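Local coordinates for protein methylocystis parvus OBBP MbnE (Methylocystis parvus OBBP, PDB 5ICQ) that probably binds the copper-chelating peptide methanobactin in the periplasm, acting as the solute receptor of its transport machinery, at residues A[358-363]-A[575-580]; A[292-297]-A[310-315]; A[344-349]-A[568-573]. All blocks are in the same frame, centred on the assembly; numbering follows the deposited sequence.

Interaction 1: A[358-363]-A[575-580]; sequences GLYTRT and EQWIAH
The indole of Trp577 meets Leu359 and Tyr360 with the outer corner of its six-membered ring, and both partners come in obliquely to its plane. The same indole stacks on Trp294, while the ring of Tyr360 meets that of Tyr356 edge-to-face. CH2 of Trp577 lies 3.9 Å from CB of Leu359 and 4.1 Å from CE1 of Tyr360. Leu359 offers CB first, with its branch CD1 4.1 Å from the same CH2 of Trp577, and the two side chains slant across one another. Tyr360 runs nearly at right angles to Trp577, and it touches with one side of its ring rather than with the hydroxyl. With CG of Trp577 beside its backbone N (chi1 -51°), the ring stretches from the strand toward the loop that leads into strand 361-362. Strand 576-581 is the middle one of a small antiparallel sheet, flanked by 285-288 and 308-313. The sheet probably belongs to the region that connects the two lobes, as in other periplasmic binding proteins. The contact is wholly apolar and modest, burying 128 Å² in all. Leu359 and Tyr360 also rest on helix 291-296 through Thr291, beside the stacked tryptophans.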
ATOM      1  N   GLY A 358      15.673  17.301   8.129  1.00 13.87           N
ATOM      2  CA  GLY A 358      16.536  16.567   7.218  1.00 12.41           C
ATOM      3  C   GLY A 358      16.301  15.074   7.167  1.00 16.08           C
ATOM      4  O   GLY A 358      17.144  14.342   6.643  1.00 16.55           O
ATOM      5  N   LEU A 359      15.158  14.601   7.655  1.00 11.08           N
ATOM      6  CA  LEU A 359      14.957  13.168   7.840  1.00  7.27           C
ATOM      7  C   LEU A 359      14.434  12.446   6.605  1.00 13.16           C
ATOM      8  O   LEU A 359      14.468  11.209   6.569  1.00 13.70           O
ATOM      9  CB  LEU A 359      13.982  12.925   8.997  1.00 10.27           C
ATOM     10  CG  LEU A 359      14.573  13.291  10.367  1.00 18.99           C
ATOM     11  CD1 LEU A 359      13.489  13.264  11.431  1.00 11.91           C
ATOM     12  CD2 LEU A 359      15.718  12.341  10.739  1.00 21.54           C
ATOM     13  N   TYR A 360      13.931  13.160   5.610  1.00 13.59           N
ATOM     14  CA  TYR A 360      13.340  12.503   4.457  1.00 10.67           C
ATOM     15  C   TYR A 360      14.340  12.375   3.316  1.00 10.48           C
ATOM     16  O   TYR A 360      15.419  12.968   3.323  1.00 11.34           O
ATOM     17  CB  TYR A 360      12.108  13.264   3.991  1.00 10.82           C
ATOM     18  CG  TYR A 360      10.902  13.095   4.882  1.00 13.29           C
ATOM     19  CD1 TYR A 360      10.528  11.851   5.359  1.00 13.68           C
ATOM     20  CD2 TYR A 360      10.117  14.190   5.220  1.00 12.51           C
ATOM     21  CE1 TYR A 360       9.394  11.698   6.148  1.00 15.01           C
ATOM     22  CE2 TYR A 360       8.991  14.047   6.001  1.00 13.31           C
ATOM     23  CZ  TYR A 360       8.633  12.813   6.465  1.00 16.46           C
ATOM     24  OH  TYR A 360       7.499  12.703   7.240  1.00 17.82           O
ATOM     25  N   THR A 361      13.956  11.581   2.314  1.00  9.56           N
ATOM     26  CA  THR A 361      14.751  11.425   1.107  1.00  7.70           C
ATOM     27  C   THR A 361      13.850  11.626  -0.107  1.00 10.26           C
ATOM     28  O   THR A 361      12.665  11.281  -0.076  1.00  9.52           O
ATOM     29  CB  THR A 361      15.446  10.035   1.075  1.00 22.69           C
ATOM     30  OG1 THR A 361      16.286   9.939  -0.084  1.00 32.92           O
ATOM     31  CG2 THR A 361      14.435   8.941   1.020  1.00 28.30           C
ATOM     32  N   ARG A 362      14.402  12.214  -1.168  1.00 12.22           N
ATOM     33  CA  ARG A 362      13.591  12.486  -2.355  1.00  8.32           C
ATOM     34  C   ARG A 362      13.083  11.183  -2.960  1.00  9.48           C
ATOM     35  O   ARG A 362      13.823  10.202  -3.057  1.00  8.66           O
ATOM     36  CB  ARG A 362      14.405  13.253  -3.400  1.00  8.07           C
ATOM     37  CG  ARG A 362      13.547  13.851  -4.541  1.00  8.62           C
ATOM     38  CD  ARG A 362      12.791  15.119  -4.054  1.00  8.34           C
ATOM     39  NE  ARG A 362      11.766  15.560  -5.008  1.00  8.55           N
ATOM     40  CZ  ARG A 362      11.984  16.412  -6.013  1.00 10.08           C
ATOM     41  NH1 ARG A 362      13.189  16.941  -6.198  1.00 11.07           N
ATOM     42  NH2 ARG A 362      10.993  16.733  -6.835  1.00  9.14           N
ATOM     43  N   THR A 363      11.808  11.173  -3.361  1.00  9.47           N
ATOM     44  CA  THR A 363      11.266  10.058  -4.131  1.00  9.96           C
ATOM     45  C   THR A 363      11.666  10.186  -5.602  1.00 12.01           C
ATOM     46  O   THR A 363      11.408  11.216  -6.242  1.00  9.83           O
ATOM     47  CB  THR A 363       9.748  10.007  -3.983  1.00  9.07           C
ATOM     48  OG1 THR A 363       9.429   9.831  -2.596  1.00 10.13           O
ATOM     49  CG2 THR A 363       9.170   8.832  -4.787  1.00 10.19           C
ATOM     50  N   GLU A 575      13.447   4.565   6.082  1.00 11.74           N
ATOM     51  CA  GLU A 575      13.258   3.554   7.108  1.00 11.19           C
ATOM     52  C   GLU A 575      11.955   3.786   7.856  1.00 15.19           C
ATOM     53  O   GLU A 575      11.397   4.888   7.862  1.00 13.68           O
ATOM     54  CB  GLU A 575      14.423   3.557   8.111  1.00 10.94           C
ATOM     55  CG  GLU A 575      15.720   3.046   7.533  1.00 19.64           C
ATOM     56  CD  GLU A 575      16.671   4.165   7.146  1.00 36.82           C
ATOM     57  OE1 GLU A 575      16.560   5.276   7.712  1.00 33.03           O
ATOM     58  OE2 GLU A 575      17.538   3.923   6.281  1.00 41.25           O
ATOM     59  N   GLN A 576      11.487   2.725   8.507  1.00 11.97           N
ATOM     60  CA  GLN A 576      10.363   2.809   9.426  1.00 10.27           C
ATOM     61  C   GLN A 576      10.868   3.115  10.832  1.00 12.26           C
ATOM     62  O   GLN A 576      11.791   2.457  11.321  1.00 14.53           O
ATOM     63  CB  GLN A 576       9.572   1.500   9.413  1.00 13.73           C
ATOM     64  CG  GLN A 576       8.296   1.577  10.245  1.00 21.36           C
ATOM     65  CD  GLN A 576       7.419   0.352  10.080  1.00 23.00           C
ATOM     66  OE1 GLN A 576       7.398  -0.278   9.016  1.00 19.91           O
ATOM     67  NE2 GLN A 576       6.694   0.004  11.133  1.00 20.33           N
ATOM     68  N   TRP A 577      10.281   4.127  11.468  1.00 11.73           N
ATOM     69  CA  TRP A 577      10.685   4.578  12.797  1.00  9.78           C
ATOM     70  C   TRP A 577       9.735   3.961  13.820  1.00 14.42           C
ATOM     71  O   TRP A 577       8.521   4.194  13.760  1.00 13.44           O
ATOM     72  CB  TRP A 577      10.649   6.109  12.886  1.00  9.27           C
ATOM     73  CG  TRP A 577      11.395   6.781  11.762  1.00 10.91           C
ATOM     74  CD1 TRP A 577      12.468   6.277  11.067  1.00 15.64           C
ATOM     75  CD2 TRP A 577      11.114   8.064  11.190  1.00 10.49           C
ATOM     76  NE1 TRP A 577      12.871   7.174  10.103  1.00 15.12           N
ATOM     77  CE2 TRP A 577      12.049   8.272  10.149  1.00 13.41           C
ATOM     78  CE3 TRP A 577      10.160   9.055  11.452  1.00 20.25           C
ATOM     79  CZ2 TRP A 577      12.070   9.439   9.385  1.00 17.51           C
ATOM     80  CZ3 TRP A 577      10.177  10.214  10.686  1.00 20.70           C
ATOM     81  CH2 TRP A 577      11.126  10.394   9.662  1.00 18.34           C
ATOM     82  N   ILE A 578      10.275   3.145  14.731  1.00  8.69           N
ATOM     83  CA  ILE A 578       9.450   2.485  15.736  1.00  9.94           C
ATOM     84  C   ILE A 578      10.049   2.685  17.123  1.00 13.97           C
ATOM     85  O   ILE A 578      11.224   3.021  17.286  1.00 15.31           O
ATOM     86  CB  ILE A 578       9.261   0.976  15.451  1.00 13.78           C
ATOM     87  CG1 ILE A 578      10.551   0.212  15.742  1.00 16.35           C
ATOM     88  CG2 ILE A 578       8.819   0.742  13.996  1.00 11.57           C
ATOM     89  CD1 ILE A 578      10.378  -1.328  15.699  1.00 16.38           C
ATOM     90  N   ALA A 579       9.214   2.475  18.137  1.00  9.96           N
ATOM     91  CA  ALA A 579       9.671   2.432  19.517  1.00 10.56           C
ATOM     92  C   ALA A 579       8.847   1.389  20.248  1.00 12.73           C
ATOM     93  O   ALA A 579       7.697   1.132  19.885  1.00 11.35           O
ATOM     94  CB  ALA A 579       9.551   3.790  20.220  1.00  9.24           C
ATOM     95  N   HIS A 580       9.441   0.785  21.277  1.00 12.00           N
ATOM     96  CA  HIS A 580       8.756  -0.313  21.940  1.00 14.61           C
ATOM     97  C   HIS A 580       9.334  -0.543  23.328  1.00 15.34           C
ATOM     98  O   HIS A 580      10.490  -0.209  23.604  1.00 14.96           O
ATOM     99  CB  HIS A 580       8.863  -1.601  21.115  1.00 12.67           C
ATOM    100  CG  HIS A 580      10.270  -2.023  20.857  1.00 15.34           C
ATOM    101  ND1 HIS A 580      10.992  -2.789  21.749  1.00 19.95           N
ATOM    102  CD2 HIS A 580      11.099  -1.781  19.813  1.00 23.06           C
ATOM    103  CE1 HIS A 580      12.203  -3.001  21.266  1.00 21.13           C
ATOM    104  NE2 HIS A 580      12.296  -2.398  20.094  1.00 22.81           N
TER

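Interaction 2: A[292-297]-A[310-315]; sequences TRWSTG and RESLKN. With SO4 (sulfate ion), chain E.
Arg310 passes the outer corner of Trp294 with its methylenes and brings only its head over the ring, a clear example of an arginine that packs with its stem and bonds with its tip. CG sits between the backbone N and the carbonyl carbon (chi1 65°), and from there the chain runs extended to NE, past the CH2 and CZ3 end of the indole. CB of Arg310 lies 3.9 Å from CH2 of Trp294; CG stands farther off, and CD of Arg310 comes closer again, 3.6 Å from the same CH2 of Trp294. At the tip, NH1 of Arg310 stands 3.5 Å above the centre of the Trp294 indole, nearest to its CD2. CZ of Arg310 projects almost exactly along the normal of the six-membered ring of Trp294, 4.6 Å from its centroid, which makes a cation-pi pair. The guanidinium is steeply inclined, its plane 68° from that of the ring. This tilt allows NH1 of Arg310 to donate to the backbone O of Trp294 at 2.9 Å, in the carbonyl plane and on a lone pair, although the bond is bent to 145°. NH2 donates to a water that in turn donates to Ser295 O, so the head of the arginine grips the last turn of the helix twice.

The indole is sandwiched, for Trp577 stacks on the face opposite Arg310. Helix 291-296 is thereby fixed to edge strand 308-313 and central strand 576-581 of the three-stranded sheet, within a family 5 solute-binding fold. Ser312 OG lies at the indole edge, 3.5 Å from CZ2 of Trp294. Away from the strand, Arg293 sends NH1 to O3 of a sulfate ion, probably from the crystallisation liquor, at 2.8 Å, with weak additional bonds from NH2, which also forms a salt bridge to Glu288.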
ATOM      1  N   THR A 292       9.090  15.938  13.724  1.00 18.35           N
ATOM      2  CA  THR A 292       9.399  16.726  14.918  1.00 15.97           C
ATOM      3  C   THR A 292       9.563  15.831  16.139  1.00 15.77           C
ATOM      4  O   THR A 292      10.509  15.989  16.921  1.00 16.10           O
ATOM      5  CB  THR A 292       8.304  17.768  15.165  1.00 23.31           C
ATOM      6  OG1 THR A 292       8.135  18.574  13.991  1.00 27.66           O
ATOM      7  CG2 THR A 292       8.678  18.672  16.336  1.00 32.56           C
ATOM      8  N   ARG A 293       8.636  14.886  16.328  1.00 14.66           N
ATOM      9  CA  ARG A 293       8.699  14.030  17.505  1.00 17.55           C
ATOM     10  C   ARG A 293       9.885  13.082  17.419  1.00 15.72           C
ATOM     11  O   ARG A 293      10.617  12.904  18.397  1.00 16.99           O
ATOM     12  CB  ARG A 293       7.391  13.254  17.652  1.00 19.92           C
ATOM     13  CG  ARG A 293       7.063  12.816  19.056  1.00 33.32           C
ATOM     14  CD  ARG A 293       5.551  12.758  19.208  1.00 33.30           C
ATOM     15  NE  ARG A 293       4.948  12.091  18.067  1.00 41.68           N
ATOM     16  CZ  ARG A 293       3.690  12.262  17.681  1.00 39.07           C
ATOM     17  NH1 ARG A 293       2.893  13.087  18.350  1.00 41.45           N
ATOM     18  NH2 ARG A 293       3.240  11.615  16.616  1.00 36.43           N
ATOM     19  N   TRP A 294      10.097  12.477  16.247  1.00 14.52           N
ATOM     20  CA  TRP A 294      11.264  11.620  16.060  1.00 12.30           C
ATOM     21  C   TRP A 294      12.539  12.394  16.335  1.00 17.24           C
ATOM     22  O   TRP A 294      13.455  11.883  16.992  1.00 14.26           O
ATOM     23  CB  TRP A 294      11.264  11.050  14.637  1.00 14.69           C
ATOM     24  CG  TRP A 294      12.239   9.915  14.381  1.00 17.44           C
ATOM     25  CD1 TRP A 294      13.279   9.918  13.496  1.00 18.52           C
ATOM     26  CD2 TRP A 294      12.243   8.612  15.001  1.00 15.99           C
ATOM     27  NE1 TRP A 294      13.930   8.699  13.523  1.00 16.81           N
ATOM     28  CE2 TRP A 294      13.310   7.881  14.434  1.00 16.05           C
ATOM     29  CE3 TRP A 294      11.440   7.992  15.970  1.00 14.98           C
ATOM     30  CZ2 TRP A 294      13.602   6.562  14.808  1.00 12.70           C
ATOM     31  CZ3 TRP A 294      11.723   6.680  16.336  1.00 18.72           C
ATOM     32  CH2 TRP A 294      12.800   5.979  15.754  1.00 12.70           C
ATOM     33  N   SER A 295      12.591  13.653  15.883  1.00 12.50           N
ATOM     34  CA  SER A 295      13.808  14.448  16.000  1.00 18.37           C
ATOM     35  C   SER A 295      14.096  14.846  17.445  1.00 22.58           C
ATOM     36  O   SER A 295      15.250  14.792  17.881  1.00 25.18           O
ATOM     37  CB  SER A 295      13.708  15.688  15.109  1.00 20.24           C
ATOM     38  OG  SER A 295      14.859  16.491  15.252  1.00 34.93           O
ATOM     39  N   THR A 296      13.072  15.250  18.211  1.00 20.80           N
ATOM     40  CA  THR A 296      13.322  15.817  19.533  1.00 26.72           C
ATOM     41  C   THR A 296      12.481  15.247  20.667  1.00 26.87           C
ATOM     42  O   THR A 296      12.695  15.640  21.819  1.00 29.60           O
ATOM     43  CB  THR A 296      13.116  17.345  19.511  1.00 29.82           C
ATOM     44  OG1 THR A 296      11.761  17.640  19.149  1.00 30.91           O
ATOM     45  CG2 THR A 296      14.062  18.010  18.517  1.00 28.95           C
ATOM     46  N   GLY A 297      11.539  14.350  20.397  1.00 18.77           N
ATOM     47  CA  GLY A 297      10.631  13.913  21.436  1.00 15.35           C
ATOM     48  C   GLY A 297      11.002  12.652  22.189  1.00 16.74           C
ATOM     49  O   GLY A 297      10.262  12.256  23.093  1.00 19.22           O
ATOM     50  N   ARG A 310      14.078   2.712  20.820  1.00 13.72           N
ATOM     51  CA  ARG A 310      13.595   3.078  19.499  1.00 13.85           C
ATOM     52  C   ARG A 310      14.574   2.594  18.439  1.00 17.36           C
ATOM     53  O   ARG A 310      15.765   2.401  18.709  1.00 17.36           O
ATOM     54  CB  ARG A 310      13.359   4.573  19.388  1.00 15.70           C
ATOM     55  CG  ARG A 310      14.592   5.425  19.503  1.00 17.28           C
ATOM     56  CD  ARG A 310      14.245   6.798  18.995  1.00 20.64           C
ATOM     57  NE  ARG A 310      15.316   7.761  19.165  1.00 21.50           N
ATOM     58  CZ  ARG A 310      15.350   8.939  18.548  1.00 24.13           C
ATOM     59  NH1 ARG A 310      14.376   9.278  17.714  1.00 18.86           N
ATOM     60  NH2 ARG A 310      16.354   9.773  18.771  1.00 22.79           N
ATOM     61  N   GLU A 311      14.054   2.355  17.238  1.00 12.13           N
ATOM     62  CA  GLU A 311      14.838   1.767  16.161  1.00 13.62           C
ATOM     63  C   GLU A 311      14.341   2.294  14.829  1.00 15.56           C
ATOM     64  O   GLU A 311      13.165   2.647  14.690  1.00 16.17           O
ATOM     65  CB  GLU A 311      14.719   0.235  16.102  1.00 18.79           C
ATOM     66  CG  GLU A 311      14.736  -0.518  17.402  1.00 31.94           C
ATOM     67  CD  GLU A 311      14.679  -2.014  17.155  1.00 31.62           C
ATOM     68  OE1 GLU A 311      15.643  -2.550  16.571  1.00 26.03           O
ATOM     69  OE2 GLU A 311      13.661  -2.645  17.511  1.00 34.82           O
ATOM     70  N   SER A 312      15.231   2.290  13.835  1.00 11.55           N
ATOM     71  CA  SER A 312      14.853   2.490  12.436  1.00  9.48           C
ATOM     72  C   SER A 312      15.070   1.180  11.696  1.00 17.79           C
ATOM     73  O   SER A 312      16.153   0.599  11.777  1.00 19.13           O
ATOM     74  CB  SER A 312      15.676   3.598  11.776  1.00 17.90           C
ATOM     75  OG  SER A 312      15.407   4.857  12.361  1.00 30.64           O
ATOM     76  N   LEU A 313      14.041   0.701  10.999  1.00 11.95           N
ATOM     77  CA  LEU A 313      14.128  -0.564  10.283  1.00 14.66           C
ATOM     78  C   LEU A 313      13.839  -0.356   8.803  1.00 12.24           C
ATOM     79  O   LEU A 313      13.041   0.502   8.418  1.00 13.18           O
ATOM     80  CB  LEU A 313      13.151  -1.599  10.854  1.00 18.61           C
ATOM     81  CG  LEU A 313      13.213  -1.856  12.362  1.00 23.56           C
ATOM     82  CD1 LEU A 313      12.129  -2.854  12.763  1.00 24.68           C
ATOM     83  CD2 LEU A 313      14.584  -2.365  12.767  1.00 21.06           C
ATOM     84  N   LYS A 314      14.490  -1.162   7.973  1.00 15.18           N
ATOM     85  CA  LYS A 314      14.306  -1.097   6.531  1.00 16.79           C
ATOM     86  C   LYS A 314      14.135  -2.505   5.993  1.00 15.86           C
ATOM     87  O   LYS A 314      14.799  -3.436   6.459  1.00 14.00           O
ATOM     88  CB  LYS A 314      15.511  -0.433   5.847  1.00 22.37           C
ATOM     89  CG  LYS A 314      15.237   0.025   4.416  1.00 31.23           C
ATOM     90  CD  LYS A 314      16.516   0.480   3.733  1.00 40.19           C
ATOM     91  CE  LYS A 314      16.234   1.329   2.493  1.00 49.74           C
ATOM     92  NZ  LYS A 314      14.786   1.379   2.118  1.00 53.24           N
ATOM     93  N   ASN A 315      13.264  -2.672   5.005  1.00 13.75           N
ATOM     94  CA  ASN A 315      13.253  -3.924   4.257  1.00 14.80           C
ATOM     95  C   ASN A 315      13.271  -3.577   2.768  1.00 16.54           C
ATOM     96  O   ASN A 315      13.688  -2.490   2.345  1.00 14.23           O
ATOM     97  CB  ASN A 315      12.094  -4.846   4.696  1.00 13.44           C
ATOM     98  CG  ASN A 315      10.720  -4.284   4.378  1.00 16.27           C
ATOM     99  OD1 ASN A 315      10.590  -3.252   3.716  1.00 13.44           O
ATOM    100  ND2 ASN A 315       9.675  -4.981   4.845  1.00 13.23           N
TER
HETATM  101  S   SO4 E 704       0.517  13.600  15.098  1.00 69.83           S
HETATM  102  O1  SO4 E 704      -0.705  12.803  15.116  1.00 70.61           O
HETATM  103  O2  SO4 E 704       0.253  14.884  14.456  1.00 74.87           O
HETATM  104  O3  SO4 E 704       0.979  13.831  16.464  1.00 66.84           O
HETATM  105  O4  SO4 E 704       1.537  12.877  14.347  1.00 69.83           O
HETATM  106  O   HOH W   1      16.683  12.203  17.369  1.00 30.69           O

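Interaction 3: A[344-349]-A[568-573]; sequences MMFDFE and VPLFHA
Phe346 lowers its side chain into a hollow lined by Val568 and Leu570, two residues spaced two apart along strand 567-572. Its base touches one wall, CB of Phe346 lying 4.0 Å from CG1 of Val568. The far end of the ring touches the other, with CZ of Phe346 3.7 Å from CD2 of Leu570, whose side chain lies at about a right angle to it. The phenyl is held out from the backbone because CG stands opposite the backbone N (chi1 179°). Two residues further on, Phe348 meets the neighbouring bump. CE1 of Phe348 is pressed to 3.4 Å from CB of Phe571, and CD1 of Phe348 comes 3.7 Å from CD2 of Phe571. The two phenyls are near parallel, their planes 30° apart, yet they are slid so far that they barely overlap; their centroids are 5.4 Å apart. The rim of one ring therefore rides on the root of the other. A break in the strand at Leu570 lets two consecutive residues, Leu570 and Phe571, both reach the same partner segment. With Phe348 replaced by an alanine, a gap would probably open over CB of Phe571, whose ring would lose one of its aromatic neighbours.

Arg362 fills in at the side, its chain lying on Phe346, Phe348 and Val568, while Phe571 continues into the rings of Tyr356 and Tyr360. Between the two phenylalanines, Asp347 is the N-cap of helix 348-355, its OD1 accepting from Trp350 N. A helix start and its lead-in loop, set down by aromatic residues on a strand of a mixed sheet, are consistent with the alpha/beta lobes of periplasmic binding proteins, where helices and their connecting loops cover a sheet.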
ATOM      1  N   MET A 344      11.445  21.013 -12.295  1.00  9.50           N
ATOM      2  CA  MET A 344      12.809  21.412 -11.963  1.00  9.31           C
ATOM      3  C   MET A 344      12.862  22.459 -10.870  1.00 14.19           C
ATOM      4  O   MET A 344      13.911  22.639 -10.242  1.00 17.23           O
ATOM      5  CB  MET A 344      13.510  21.988 -13.190  1.00 15.10           C
ATOM      6  CG  MET A 344      13.806  20.990 -14.267  1.00 22.11           C
ATOM      7  SD  MET A 344      14.551  21.852 -15.666  1.00 17.83           S
ATOM      8  CE  MET A 344      14.790  20.447 -16.754  1.00 22.32           C
ATOM      9  N   MET A 345      11.775  23.186 -10.658  1.00 10.81           N
ATOM     10  CA  MET A 345      11.823  24.307  -9.740  1.00 15.42           C
ATOM     11  C   MET A 345      11.495  23.925  -8.306  1.00 17.41           C
ATOM     12  O   MET A 345      11.660  24.758  -7.412  1.00 16.98           O
ATOM     13  CB  MET A 345      10.876  25.402 -10.215  1.00 11.79           C
ATOM     14  CG  MET A 345      11.215  25.937 -11.608  1.00 11.74           C
ATOM     15  SD  MET A 345      12.897  26.601 -11.748  1.00 15.97           S
ATOM     16  CE  MET A 345      12.839  27.941 -10.555  1.00 15.85           C
ATOM     17  N   PHE A 346      11.057  22.695  -8.045  1.00 13.29           N
ATOM     18  CA  PHE A 346      10.777  22.308  -6.666  1.00  9.20           C
ATOM     19  C   PHE A 346      12.086  22.064  -5.923  1.00 13.49           C
ATOM     20  O   PHE A 346      12.893  21.235  -6.345  1.00 16.08           O
ATOM     21  CB  PHE A 346       9.903  21.056  -6.594  1.00 10.30           C
ATOM     22  CG  PHE A 346       9.619  20.630  -5.180  1.00 15.19           C
ATOM     23  CD1 PHE A 346       8.839  21.427  -4.356  1.00 15.84           C
ATOM     24  CD2 PHE A 346      10.165  19.470  -4.664  1.00 14.82           C
ATOM     25  CE1 PHE A 346       8.591  21.068  -3.044  1.00 15.53           C
ATOM     26  CE2 PHE A 346       9.916  19.102  -3.353  1.00 14.81           C
ATOM     27  CZ  PHE A 346       9.129  19.899  -2.546  1.00 13.62           C
ATOM     28  N   ASP A 347      12.289  22.765  -4.804  1.00 12.91           N
ATOM     29  CA  ASP A 347      13.548  22.696  -4.054  1.00 12.89           C
ATOM     30  C   ASP A 347      13.344  21.806  -2.830  1.00 10.31           C
ATOM     31  O   ASP A 347      12.977  22.274  -1.750  1.00 10.60           O
ATOM     32  CB  ASP A 347      14.012  24.097  -3.666  1.00 17.26           C
ATOM     33  CG  ASP A 347      15.378  24.095  -2.991  1.00 22.50           C
ATOM     34  OD1 ASP A 347      15.828  23.023  -2.540  1.00 14.57           O
ATOM     35  OD2 ASP A 347      16.004  25.166  -2.904  1.00 26.24           O
ATOM     36  N   PHE A 348      13.596  20.507  -2.999  1.00  8.93           N
ATOM     37  CA  PHE A 348      13.354  19.580  -1.896  1.00 13.13           C
ATOM     38  C   PHE A 348      14.326  19.807  -0.746  1.00 11.33           C
ATOM     39  O   PHE A 348      13.947  19.697   0.423  1.00 13.37           O
ATOM     40  CB  PHE A 348      13.464  18.127  -2.359  1.00  9.22           C
ATOM     41  CG  PHE A 348      13.560  17.156  -1.211  1.00 12.74           C
ATOM     42  CD1 PHE A 348      12.487  17.000  -0.344  1.00 11.01           C
ATOM     43  CD2 PHE A 348      14.723  16.429  -0.979  1.00 12.57           C
ATOM     44  CE1 PHE A 348      12.567  16.130   0.741  1.00 10.78           C
ATOM     45  CE2 PHE A 348      14.805  15.542   0.104  1.00 12.62           C
ATOM     46  CZ  PHE A 348      13.721  15.403   0.960  1.00  8.78           C
ATOM     47  N   GLU A 349      15.593  20.081  -1.059  1.00 13.89           N
ATOM     48  CA  GLU A 349      16.593  20.238  -0.009  1.00 16.52           C
ATOM     49  C   GLU A 349      16.183  21.324   0.982  1.00 17.04           C
ATOM     50  O   GLU A 349      16.339  21.160   2.199  1.00 14.55           O
ATOM     51  CB  GLU A 349      17.951  20.542  -0.644  1.00 21.86           C
ATOM     52  CG  GLU A 349      18.530  19.381  -1.497  1.00 27.59           C
ATOM     53  CD  GLU A 349      17.698  19.017  -2.745  1.00 29.54           C
ATOM     54  OE1 GLU A 349      17.511  17.805  -3.019  1.00 30.01           O
ATOM     55  OE2 GLU A 349      17.230  19.933  -3.454  1.00 34.76           O
ATOM     56  N   VAL A 568       5.169  15.876  -9.859  1.00  8.77           N
ATOM     57  CA  VAL A 568       6.449  16.306  -9.306  1.00  7.82           C
ATOM     58  C   VAL A 568       6.683  15.471  -8.055  1.00  7.72           C
ATOM     59  O   VAL A 568       5.984  15.675  -7.048  1.00  8.47           O
ATOM     60  CB  VAL A 568       6.466  17.804  -8.981  1.00  8.41           C
ATOM     61  CG1 VAL A 568       7.857  18.217  -8.447  1.00 10.13           C
ATOM     62  CG2 VAL A 568       6.115  18.611 -10.221  1.00  9.55           C
ATOM     63  N   PRO A 569       7.605  14.514  -8.070  1.00  8.52           N
ATOM     64  CA  PRO A 569       7.711  13.584  -6.941  1.00 10.90           C
ATOM     65  C   PRO A 569       8.119  14.334  -5.688  1.00  9.45           C
ATOM     66  O   PRO A 569       8.933  15.261  -5.739  1.00 10.20           O
ATOM     67  CB  PRO A 569       8.801  12.598  -7.380  1.00 17.96           C
ATOM     68  CG  PRO A 569       9.031  12.860  -8.835  1.00 14.78           C
ATOM     69  CD  PRO A 569       8.649  14.291  -9.083  1.00 10.01           C
ATOM     70  N   LEU A 570       7.547  13.918  -4.559  1.00 10.14           N
ATOM     71  CA  LEU A 570       7.898  14.511  -3.277  1.00 11.74           C
ATOM     72  C   LEU A 570       8.937  13.631  -2.578  1.00 10.08           C
ATOM     73  O   LEU A 570      10.054  13.491  -3.087  1.00 10.01           O
ATOM     74  CB  LEU A 570       6.639  14.739  -2.433  1.00  7.45           C
ATOM     75  CG  LEU A 570       5.840  15.951  -2.951  1.00  9.92           C
ATOM     76  CD1 LEU A 570       4.466  16.045  -2.297  1.00  9.28           C
ATOM     77  CD2 LEU A 570       6.615  17.257  -2.734  1.00 12.44           C
ATOM     78  N   PHE A 571       8.613  13.033  -1.435  1.00  7.10           N
ATOM     79  CA  PHE A 571       9.676  12.464  -0.603  1.00  9.02           C
ATOM     80  C   PHE A 571       9.105  11.414   0.344  1.00 10.35           C
ATOM     81  O   PHE A 571       7.890  11.322   0.541  1.00 10.46           O
ATOM     82  CB  PHE A 571      10.388  13.572   0.174  1.00 10.97           C
ATOM     83  CG  PHE A 571       9.441  14.562   0.797  1.00 11.99           C
ATOM     84  CD1 PHE A 571       8.904  14.333   2.048  1.00 18.57           C
ATOM     85  CD2 PHE A 571       9.080  15.716   0.115  1.00 12.74           C
ATOM     86  CE1 PHE A 571       8.021  15.243   2.620  1.00 25.58           C
ATOM     87  CE2 PHE A 571       8.203  16.627   0.681  1.00 15.09           C
ATOM     88  CZ  PHE A 571       7.675  16.391   1.930  1.00 16.43           C
ATOM     89  N   HIS A 572      10.006  10.629   0.945  1.00  8.60           N
ATOM     90  CA  HIS A 572       9.605   9.526   1.806  1.00 11.57           C
ATOM     91  C   HIS A 572      10.688   9.298   2.849  1.00 10.05           C
ATOM     92  O   HIS A 572      11.797   9.819   2.744  1.00  9.38           O
ATOM     93  CB  HIS A 572       9.352   8.250   0.989  1.00 12.83           C
ATOM     94  CG  HIS A 572      10.575   7.735   0.295  1.00  9.48           C
ATOM     95  ND1 HIS A 572      10.914   8.102  -0.992  1.00  9.07           N
ATOM     96  CD2 HIS A 572      11.545   6.885   0.712  1.00  9.83           C
ATOM     97  CE1 HIS A 572      12.043   7.505  -1.335  1.00 14.73           C
ATOM     98  NE2 HIS A 572      12.449   6.761  -0.319  1.00 10.33           N
ATOM     99  N   ALA A 573      10.344   8.521   3.883  1.00 10.20           N
ATOM    100  CA  ALA A 573      11.322   8.051   4.853  1.00 12.96           C
ATOM    101  C   ALA A 573      11.900   6.727   4.358  1.00  9.99           C
ATOM    102  O   ALA A 573      11.149   5.816   3.990  1.00 12.54           O
ATOM    103  CB  ALA A 573      10.673   7.873   6.229  1.00 13.86           C
TER

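Following the chain from the N terminus, interaction 2 comes first, complete before the others open; it closes a short loop of twelve residues, folding helix 291-296 back over strand 308-313. The chain then enters the mixed sheet and opens interaction 3 at 344-349, and soon afterwards interaction 1 at 358-363. More than two hundred residues later it returns, completing interaction 3 at 568-573 and then interaction 1 at 575-580, so these two long closures cross. Strand 361-362 pairs with 567-572, joining interactions 1 and 3; strand 576-581 pairs with 308-313, joining 1 and 2. Interaction 1 thus bridges the mixed sheet and the three-stranded one.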